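Local coordinates for protein anti-H(O) lectin 1 (PDB 1FX5) that binds carbohydrate as an L-fucose-specific legume lectin of gorse that holds calcium and manganese ions, at residues A[66-71]-A[91-96]; A[120-125]-A[179-184]; A[146-151]-A[203-208]. All coordinates share one frame; numbering follows the deposited sequence.

Contact 1 of 3, residues A[66-71]-A[91-96]; sequences ASFITS and FFLAPP
Phe91 and Thr70 meet because of their first torsions. In Phe91, CG lies trans to the backbone N (chi1 172°), and the ring extends toward segment 66-71. In Thr70 it is OG1 that takes the trans place (chi1 -167°), so the methyl CG2 sits between the backbone N and the carbonyl carbon. The two side chains approach from opposite directions. CG2 comes over one face of the Phe91 ring in a CH-pi contact. Thr70 CG2 lies 4.1 Å from the centroid of the Phe91 ring, 14° off the ring normal. Thr70 OG1 is engaged away from this contact, hydrogen-bonded to Tyr232 O and Trp231 NE1. The threonine therefore gives its methyl to the aromatic face and its hydroxyl to the neighbouring strand 224-236.

Phe68 forms the second point of contact. Its CE1 is 4.0 Å from Leu93 CD2, and its CZ is 4.1 Å from Leu93 CD1. Both leucine methyls thus meet the far end of the ring. Phe68 and Phe91 also approach each other, with CE2 of Phe68 4.5 Å from CE1 of Phe91. No hydrogen bond joins the segments. The axes of strands 67-71 and 91-94 stay 10.6 Å apart, so side chains alone bridge the gap. Ile172 adds to this layer by touching both Thr70 and Phe91. From strand 209-219, Val210 packs on Leu93 and Val212 on Phe91. All four touching residues are buried. This is the hydrophobic interior between the facing sheets of the legume lectin beta sandwich.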
loop_
_atom_site.group_PDB
_atom_site.type_symbol
_atom_site.label_atom_id
_atom_site.label_comp_id
_atom_site.label_asym_id
_atom_site.label_seq_id
_atom_site.Cartn_x
_atom_site.Cartn_y
_atom_site.Cartn_z
ATOM N N ALA A 66 -10.555 -13.185 2.801
ATOM C CA ALA A 66 -9.967 -12.404 3.899
ATOM C C ALA A 66 -10.972 -11.722 4.856
ATOM O O ALA A 66 -12.139 -11.541 4.529
ATOM C CB ALA A 66 -8.998 -11.367 3.334
ATOM N N SER A 67 -10.530 -11.457 6.081
ATOM C CA SER A 67 -11.353 -10.793 7.081
ATOM C C SER A 67 -10.724 -9.390 7.201
ATOM O O SER A 67 -9.518 -9.218 6.920
ATOM C CB SER A 67 -11.236 -11.500 8.430
ATOM O OG SER A 67 -11.942 -12.721 8.422
ATOM N N PHE A 68 -11.521 -8.383 7.558
ATOM C CA PHE A 68 -10.974 -7.038 7.693
ATOM C C PHE A 68 -11.724 -6.205 8.709
ATOM O O PHE A 68 -12.855 -6.538 9.113
ATOM C CB PHE A 68 -10.893 -6.305 6.326
ATOM C CG PHE A 68 -12.238 -5.846 5.758
ATOM C CD1 PHE A 68 -12.838 -6.534 4.703
ATOM C CD2 PHE A 68 -12.872 -4.702 6.244
ATOM C CE1 PHE A 68 -14.047 -6.090 4.139
ATOM C CE2 PHE A 68 -14.072 -4.261 5.689
ATOM C CZ PHE A 68 -14.659 -4.954 4.637
ATOM N N ILE A 69 -11.075 -5.136 9.140
ATOM C CA ILE A 69 -11.663 -4.226 10.095
ATOM C C ILE A 69 -11.133 -2.851 9.742
ATOM O O ILE A 69 -9.982 -2.716 9.351
ATOM C CB ILE A 69 -11.287 -4.566 11.541
ATOM C CG1 ILE A 69 -11.967 -3.603 12.501
ATOM C CG2 ILE A 69 -9.814 -4.413 11.744
ATOM C CD1 ILE A 69 -11.622 -3.873 13.940
ATOM N N THR A 70 -11.995 -1.844 9.794
ATOM C CA THR A 70 -11.599 -0.477 9.484
ATOM C C THR A 70 -12.342 0.455 10.453
ATOM O O THR A 70 -13.450 0.131 10.928
ATOM C CB THR A 70 -11.936 -0.105 8.009
ATOM O OG1 THR A 70 -11.270 1.106 7.639
ATOM C CG2 THR A 70 -13.432 0.097 7.811
ATOM N N SER A 71 -11.707 1.566 10.806
ATOM C CA SER A 71 -12.323 2.528 11.706
ATOM C C SER A 71 -11.870 3.929 11.293
ATOM O O SER A 71 -10.744 4.111 10.800
ATOM C CB SER A 71 -11.957 2.235 13.172
ATOM O OG SER A 71 -10.560 2.252 13.355
ATOM N N PHE A 91 -18.268 4.187 2.581
ATOM C CA PHE A 91 -17.000 3.451 2.737
ATOM C C PHE A 91 -17.310 2.342 1.694
ATOM O O PHE A 91 -18.378 1.706 1.764
ATOM C CB PHE A 91 -16.736 2.829 4.101
ATOM C CG PHE A 91 -15.513 1.928 4.099
ATOM C CD1 PHE A 91 -15.642 0.555 3.919
ATOM C CD2 PHE A 91 -14.231 2.469 4.144
ATOM C CE1 PHE A 91 -14.523 -0.268 3.772
ATOM C CE2 PHE A 91 -13.114 1.655 3.998
ATOM C CZ PHE A 91 -13.265 0.280 3.808
ATOM N N PHE A 92 -16.416 2.091 0.737
ATOM C CA PHE A 92 -16.706 1.069 -0.267
ATOM C C PHE A 92 -15.561 0.228 -0.810
ATOM O O PHE A 92 -14.384 0.574 -0.651
ATOM C CB PHE A 92 -17.439 1.731 -1.455
ATOM C CG PHE A 92 -16.545 2.610 -2.323
ATOM C CD1 PHE A 92 -16.053 3.822 -1.856
ATOM C CD2 PHE A 92 -16.178 2.205 -3.598
ATOM C CE1 PHE A 92 -15.200 4.617 -2.635
ATOM C CE2 PHE A 92 -15.325 2.993 -4.395
ATOM C CZ PHE A 92 -14.834 4.199 -3.903
ATOM N N LEU A 93 -15.915 -0.918 -1.393
ATOM C CA LEU A 93 -14.940 -1.844 -1.991
ATOM C C LEU A 93 -15.414 -1.975 -3.444
ATOM O O LEU A 93 -16.607 -2.214 -3.679
ATOM C CB LEU A 93 -14.945 -3.212 -1.286
ATOM C CG LEU A 93 -14.439 -3.201 0.166
ATOM C CD1 LEU A 93 -15.617 -3.209 1.076
ATOM C CD2 LEU A 93 -13.620 -4.399 0.489
ATOM N N ALA A 94 -14.518 -1.746 -4.405
ATOM C CA ALA A 94 -14.874 -1.845 -5.836
ATOM C C ALA A 94 -13.656 -2.162 -6.715
ATOM O O ALA A 94 -12.542 -2.246 -6.214
ATOM C CB ALA A 94 -15.493 -0.535 -6.305
ATOM N N PRO A 95 -13.861 -2.441 -8.014
ATOM C CA PRO A 95 -12.694 -2.725 -8.867
ATOM C C PRO A 95 -11.749 -1.520 -8.730
ATOM O O PRO A 95 -12.201 -0.386 -8.773
ATOM C CB PRO A 95 -13.315 -2.819 -10.257
ATOM C CG PRO A 95 -14.666 -3.461 -9.954
ATOM C CD PRO A 95 -15.125 -2.631 -8.754
ATOM N N PRO A 96 -10.423 -1.749 -8.596
ATOM C CA PRO A 96 -9.444 -0.651 -8.433
ATOM C C PRO A 96 -9.383 0.421 -9.501
ATOM O O PRO A 96 -8.996 1.560 -9.237
ATOM C CB PRO A 96 -8.110 -1.378 -8.248
ATOM C CG PRO A 96 -8.316 -2.688 -8.951
ATOM C CD PRO A 96 -9.750 -3.065 -8.653
#

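Contact 2 of 3, residues A[120-125]-A[179-184]; sequences QTVAVE and KTLTAS. With MN (manganese (II) ion), chain F.
Leu181 and Ala183 are the residues of segment 179-184 that meet Val122 and Val124. The segment starts at a hairpin turn, where Lys179 and Thr180 both face Glu175 in a G1 beta bulge. Lys179 has the positive phi (62°) expected at the first bulge position. Thr180 begins the strand.

Leu181 then points inward. Its CG is trans to the backbone N (chi1 180°), which extends the chain toward the other sheet. Leu181 CD2 meets Val122 CG1 at 4.0 Å, and the two side chains touch tip to tip. Tyr174 packs against Leu181, and Ile205 against Val122. Thr182 turns its CB away from segment 120-125. Ala183 points inward again. Alanine ends at CB, and Val124 CG1, trans to its backbone N (chi1 174°), reaches to 3.6 Å from Ala183 CB. Ile172 touches both residues of this pair. No hydrogen bond crosses between the segments.

The other face of strand 122-127 carries Glu125, which binds manganese. Glu125 OE1 is the metal ligand, at 2.2 Å from the manganese ion, while OE2 stands 3.5 Å from it, so the carboxylate is monodentate. Water 1 is bound to the manganese at 2.1 Å and donates a hydrogen bond of 2.7 Å to Glu125 OE2. That bond helps fix the rotation of the carboxylate. Water 2, Asp127, Asp137 and His142 complete six-fold coordination. The chemistry is thus divided between the two faces of one strand. Apolar methyl contacts fasten Val122 and Val124 to the opposing sheet, and the carboxylate on the face turned from that sheet binds the metal.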
loop_
_atom_site.group_PDB
_atom_site.type_symbol
_atom_site.label_atom_id
_atom_site.label_comp_id
_atom_site.label_asym_id
_atom_site.label_seq_id
_atom_site.Cartn_x
_atom_site.Cartn_y
_atom_site.Cartn_z
ATOM N N GLN A 120 -19.945 -4.635 -9.290
ATOM C CA GLN A 120 -19.023 -5.333 -8.371
ATOM C C GLN A 120 -18.638 -4.372 -7.254
ATOM O O GLN A 120 -17.438 -4.133 -6.975
ATOM C CB GLN A 120 -17.770 -5.844 -9.090
ATOM C CG GLN A 120 -18.049 -6.970 -10.073
ATOM C CD GLN A 120 -16.787 -7.395 -10.794
ATOM O OE1 GLN A 120 -16.095 -6.566 -11.362
ATOM N NE2 GLN A 120 -16.466 -8.683 -10.749
ATOM N N THR A 121 -19.674 -3.856 -6.593
ATOM C CA THR A 121 -19.512 -2.906 -5.497
ATOM C C THR A 121 -20.302 -3.240 -4.246
ATOM O O THR A 121 -21.462 -3.659 -4.339
ATOM C CB THR A 121 -19.987 -1.525 -5.976
ATOM O OG1 THR A 121 -19.227 -1.149 -7.123
ATOM C CG2 THR A 121 -19.860 -0.460 -4.898
ATOM N N VAL A 122 -19.661 -3.100 -3.088
ATOM C CA VAL A 122 -20.308 -3.352 -1.806
ATOM C C VAL A 122 -19.994 -2.063 -1.039
ATOM O O VAL A 122 -18.822 -1.683 -0.912
ATOM C CB VAL A 122 -19.709 -4.537 -1.036
ATOM C CG1 VAL A 122 -20.277 -4.561 0.400
ATOM C CG2 VAL A 122 -20.053 -5.844 -1.727
ATOM N N ALA A 123 -21.008 -1.362 -0.564
ATOM C CA ALA A 123 -20.759 -0.127 0.166
ATOM C C ALA A 123 -21.604 0.022 1.419
ATOM O O ALA A 123 -22.733 -0.501 1.496
ATOM C CB ALA A 123 -21.010 1.082 -0.753
ATOM N N VAL A 124 -21.039 0.698 2.412
ATOM C CA VAL A 124 -21.730 0.942 3.668
ATOM C C VAL A 124 -22.041 2.432 3.521
ATOM O O VAL A 124 -21.112 3.252 3.423
ATOM C CB VAL A 124 -20.812 0.696 4.903
ATOM C CG1 VAL A 124 -21.531 1.119 6.194
ATOM C CG2 VAL A 124 -20.456 -0.771 4.990
ATOM N N GLU A 125 -23.321 2.776 3.407
ATOM C CA GLU A 125 -23.715 4.176 3.261
ATOM C C GLU A 125 -24.282 4.858 4.535
ATOM O O GLU A 125 -25.002 4.246 5.332
ATOM C CB GLU A 125 -24.719 4.350 2.099
ATOM C CG GLU A 125 -26.064 3.643 2.353
ATOM C CD GLU A 125 -27.138 3.960 1.328
ATOM O OE1 GLU A 125 -28.297 4.177 1.723
ATOM O OE2 GLU A 125 -26.852 3.974 0.124
ATOM N N LYS A 179 -19.245 -14.853 7.211
ATOM C CA LYS A 179 -19.633 -13.953 6.103
ATOM C C LYS A 179 -20.490 -12.754 6.559
ATOM O O LYS A 179 -21.282 -12.215 5.774
ATOM C CB LYS A 179 -20.352 -14.740 4.997
ATOM C CG LYS A 179 -19.388 -15.602 4.217
ATOM C CD LYS A 179 -20.065 -16.482 3.199
ATOM C CE LYS A 179 -20.542 -17.776 3.819
ATOM N NZ LYS A 179 -21.062 -18.660 2.739
ATOM N N THR A 180 -20.280 -12.324 7.809
ATOM C CA THR A 180 -21.007 -11.201 8.419
ATOM C C THR A 180 -20.335 -9.834 8.233
ATOM O O THR A 180 -19.134 -9.697 8.458
ATOM C CB THR A 180 -21.202 -11.450 9.954
ATOM O OG1 THR A 180 -21.935 -12.667 10.162
ATOM C CG2 THR A 180 -21.980 -10.334 10.585
ATOM N N LEU A 181 -21.099 -8.855 7.762
ATOM C CA LEU A 181 -20.602 -7.492 7.548
ATOM C C LEU A 181 -21.403 -6.595 8.526
ATOM O O LEU A 181 -22.629 -6.510 8.426
ATOM C CB LEU A 181 -20.834 -7.049 6.092
ATOM C CG LEU A 181 -20.374 -5.642 5.713
ATOM C CD1 LEU A 181 -18.848 -5.521 5.906
ATOM C CD2 LEU A 181 -20.730 -5.376 4.261
ATOM N N THR A 182 -20.731 -6.023 9.523
ATOM C CA THR A 182 -21.385 -5.150 10.514
ATOM C C THR A 182 -20.739 -3.777 10.513
ATOM O O THR A 182 -19.504 -3.666 10.419
ATOM C CB THR A 182 -21.259 -5.708 11.959
ATOM O OG1 THR A 182 -21.823 -7.011 12.004
ATOM C CG2 THR A 182 -22.037 -4.847 12.958
ATOM N N ALA A 183 -21.569 -2.741 10.611
ATOM C CA ALA A 183 -21.094 -1.363 10.632
ATOM C C ALA A 183 -21.799 -0.672 11.790
ATOM O O ALA A 183 -23.010 -0.865 11.974
ATOM C CB ALA A 183 -21.454 -0.652 9.322
ATOM N N SER A 184 -21.049 0.046 12.622
ATOM C CA SER A 184 -21.654 0.762 13.745
ATOM C C SER A 184 -21.113 2.189 13.840
ATOM O O SER A 184 -19.960 2.485 13.444
ATOM C CB SER A 184 -21.485 0.016 15.064
ATOM O OG SER A 184 -20.139 -0.111 15.388
HETATM MN MN MN F . -30.099 5.082 0.878
HETATM O O HOH W 1 -29.192 4.784 -1.018
HETATM O O HOH W 2 -30.824 3.014 0.960
#

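Contact 3 of 3, residues A[146-151]-A[203-208]; sequences DVNCVK and KEILPE. Unlike the reference sequence in segment 146-151: Cys149 (reference Arg).
This is a small, partly buried contact between the end of strand 142-147 with the turn after it, and the loop joining strands 192-199 and 209-219. Segment 146-151 supplies the strand end and turn. Segment 203-208 lies in the loop. Ile205 is the residue on the loop side that touches both Val147 and Asn148.

The Val147 and Ile205 side chains cross at about a right angle. Val147 CG1 lies 4.1 Å from Ile205 CD1 and is equally close to Ile205 CG1. This methyl is trans to the backbone N of Val147 (chi1 178°), which carries it out to the isoleucine. The other branch of Ile205 meets the amide end of Asn148, with Ile205 CG2 3.9 Å from Asn148 ND2. That contact is van der Waals only.

The polar link is made by water 3. It accepts a hydrogen bond of 2.9 Å from Asn148 ND2 and donates one of 2.9 Å to Ile205 O. Asn148 OD1 is hydrogen-bonded to the backbone N of Thr121. The amide is therefore held at both ends, which fixes which way it is flipped. Asn148 has a positive phi (55°), and here the chain leaves the strand.

The next residue, Cys149, differs from the reference sequence (Arg) and forms a disulfide with Cys115. Asn148 also bonds through its backbone to Asp116 and packs its side chain on Tyr119, two residues that touch a glycan. The contact thus lies behind a loop of the legume lectin fold that meets this glycan, probably an N-linked one.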
loop_
_atom_site.group_PDB
_atom_site.type_symbol
_atom_site.label_atom_id
_atom_site.label_comp_id
_atom_site.label_asym_id
_atom_site.label_seq_id
_atom_site.Cartn_x
_atom_site.Cartn_y
_atom_site.Cartn_z
ATOM N N ASP A 146 -25.227 -1.594 0.760
ATOM C CA ASP A 146 -25.526 -1.681 -0.670
ATOM C C ASP A 146 -24.703 -2.736 -1.381
ATOM O O ASP A 146 -23.483 -2.776 -1.246
ATOM C CB ASP A 146 -25.238 -0.346 -1.365
ATOM C CG ASP A 146 -25.980 0.821 -0.758
ATOM O OD1 ASP A 146 -26.916 0.637 0.039
ATOM O OD2 ASP A 146 -25.626 1.953 -1.087
ATOM N N VAL A 147 -25.371 -3.555 -2.180
ATOM C CA VAL A 147 -24.699 -4.607 -2.929
ATOM C C VAL A 147 -25.093 -4.419 -4.401
ATOM O O VAL A 147 -26.260 -4.646 -4.774
ATOM C CB VAL A 147 -25.133 -6.032 -2.424
ATOM C CG1 VAL A 147 -24.462 -7.130 -3.240
ATOM C CG2 VAL A 147 -24.766 -6.198 -0.959
ATOM N N ASN A 148 -24.166 -3.889 -5.203
ATOM C CA ASN A 148 -24.405 -3.664 -6.631
ATOM C C ASN A 148 -25.643 -2.807 -6.994
ATOM O O ASN A 148 -26.164 -2.899 -8.112
ATOM C CB ASN A 148 -24.506 -5.026 -7.345
ATOM C CG ASN A 148 -23.178 -5.746 -7.419
ATOM O OD1 ASN A 148 -22.131 -5.115 -7.453
ATOM N ND2 ASN A 148 -23.214 -7.070 -7.445
ATOM N N CYS A 149 -26.083 -1.950 -6.077
ATOM C CA CYS A 149 -27.243 -1.115 -6.343
ATOM C C CYS A 149 -27.363 0.033 -5.320
ATOM O O CYS A 149 -26.841 -0.069 -4.198
ATOM C CB CYS A 149 -28.507 -1.989 -6.291
ATOM S SG CYS A 149 -29.896 -1.279 -7.218
ATOM N N VAL A 150 -28.007 1.130 -5.722
ATOM C CA VAL A 150 -28.185 2.279 -4.833
ATOM C C VAL A 150 -29.290 1.949 -3.790
ATOM O O VAL A 150 -29.455 2.656 -2.788
ATOM C CB VAL A 150 -28.508 3.600 -5.632
ATOM C CG1 VAL A 150 -29.927 3.566 -6.230
ATOM C CG2 VAL A 150 -28.316 4.834 -4.726
ATOM N N LYS A 151 -30.059 0.894 -4.051
ATOM C CA LYS A 151 -31.125 0.472 -3.139
ATOM C C LYS A 151 -30.488 -0.550 -2.172
ATOM O O LYS A 151 -29.867 -1.499 -2.627
ATOM C CB LYS A 151 -32.248 -0.183 -3.925
ATOM C CG LYS A 151 -33.447 -0.544 -3.078
ATOM C CD LYS A 151 -34.528 -1.118 -3.958
ATOM C CE LYS A 151 -35.836 -1.286 -3.207
ATOM N NZ LYS A 151 -36.409 0.020 -2.773
ATOM N N LYS A 203 -16.965 -13.452 -2.241
ATOM C CA LYS A 203 -16.363 -14.176 -3.383
ATOM C C LYS A 203 -17.299 -14.205 -4.570
ATOM O O LYS A 203 -16.869 -14.413 -5.704
ATOM C CB LYS A 203 -16.072 -15.635 -3.057
ATOM C CG LYS A 203 -14.919 -15.893 -2.152
ATOM C CD LYS A 203 -14.727 -17.391 -2.016
ATOM C CE LYS A 203 -14.561 -18.032 -3.391
ATOM N NZ LYS A 203 -14.296 -19.502 -3.312
ATOM N N GLU A 204 -18.589 -14.065 -4.295
ATOM C CA GLU A 204 -19.574 -14.082 -5.358
ATOM C C GLU A 204 -19.926 -12.715 -5.937
ATOM O O GLU A 204 -20.621 -12.632 -6.949
ATOM C CB GLU A 204 -20.867 -14.708 -4.841
ATOM C CG GLU A 204 -20.787 -16.189 -4.563
ATOM C CD GLU A 204 -22.155 -16.739 -4.203
ATOM O OE1 GLU A 204 -23.052 -16.652 -5.077
ATOM O OE2 GLU A 204 -22.344 -17.222 -3.052
ATOM N N ILE A 205 -19.472 -11.649 -5.294
ATOM C CA ILE A 205 -19.772 -10.305 -5.744
ATOM C C ILE A 205 -18.608 -9.438 -6.218
ATOM O O ILE A 205 -18.746 -8.685 -7.194
ATOM C CB ILE A 205 -20.586 -9.609 -4.616
ATOM C CG1 ILE A 205 -22.009 -10.171 -4.628
ATOM C CG2 ILE A 205 -20.603 -8.092 -4.756
ATOM C CD1 ILE A 205 -22.431 -10.690 -3.325
ATOM N N LEU A 206 -17.455 -9.583 -5.566
ATOM C CA LEU A 206 -16.249 -8.809 -5.898
ATOM C C LEU A 206 -15.114 -9.564 -6.617
ATOM O O LEU A 206 -15.038 -10.793 -6.579
ATOM C CB LEU A 206 -15.654 -8.229 -4.597
ATOM C CG LEU A 206 -16.506 -7.342 -3.666
ATOM C CD1 LEU A 206 -15.811 -7.125 -2.295
ATOM C CD2 LEU A 206 -16.755 -6.029 -4.348
ATOM N N PRO A 207 -14.252 -8.832 -7.343
ATOM C CA PRO A 207 -13.130 -9.515 -8.020
ATOM C C PRO A 207 -12.079 -9.863 -6.918
ATOM O O PRO A 207 -12.233 -9.434 -5.760
ATOM C CB PRO A 207 -12.619 -8.450 -8.990
ATOM C CG PRO A 207 -13.003 -7.143 -8.322
ATOM C CD PRO A 207 -14.358 -7.416 -7.735
ATOM N N GLU A 208 -11.033 -10.627 -7.231
ATOM C CA GLU A 208 -10.033 -10.965 -6.204
ATOM C C GLU A 208 -9.283 -9.781 -5.587
ATOM O O GLU A 208 -8.840 -9.859 -4.428
ATOM C CB GLU A 208 -8.997 -11.923 -6.750
ATOM C CG GLU A 208 -9.511 -13.288 -7.034
ATOM C CD GLU A 208 -8.457 -14.101 -7.732
ATOM O OE1 GLU A 208 -7.492 -14.539 -7.054
ATOM O OE2 GLU A 208 -8.577 -14.235 -8.970
HETATM O O HOH W 3 -21.144 -8.713 -8.752
#

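Contacts 1 and 2 lie side by side in the sandwich interior, with centres 8 Å apart. Their strands 88-94 and 122-127 are neighbours in one sheet. Phe91 O is 2.9 Å from Val124 N, and Leu93 N is 3.0 Å from Val122 O. Strand 142-147 of contact 3 is the next strand of this sheet, with Ala123 O 2.8 Å from Asp146 N. The centres of contacts 2 and 3 are 9 Å apart. Glu125 OE2 lies 2.7 Å from Asp146 OD2; two carboxylate oxygens this close may share a proton. The Phe91 side chain is about 14 Å from manganese. The Asn148 side chain is about 9 Å from an N-acetylglucosamine, so contact 3 is near this glycan but does not touch it.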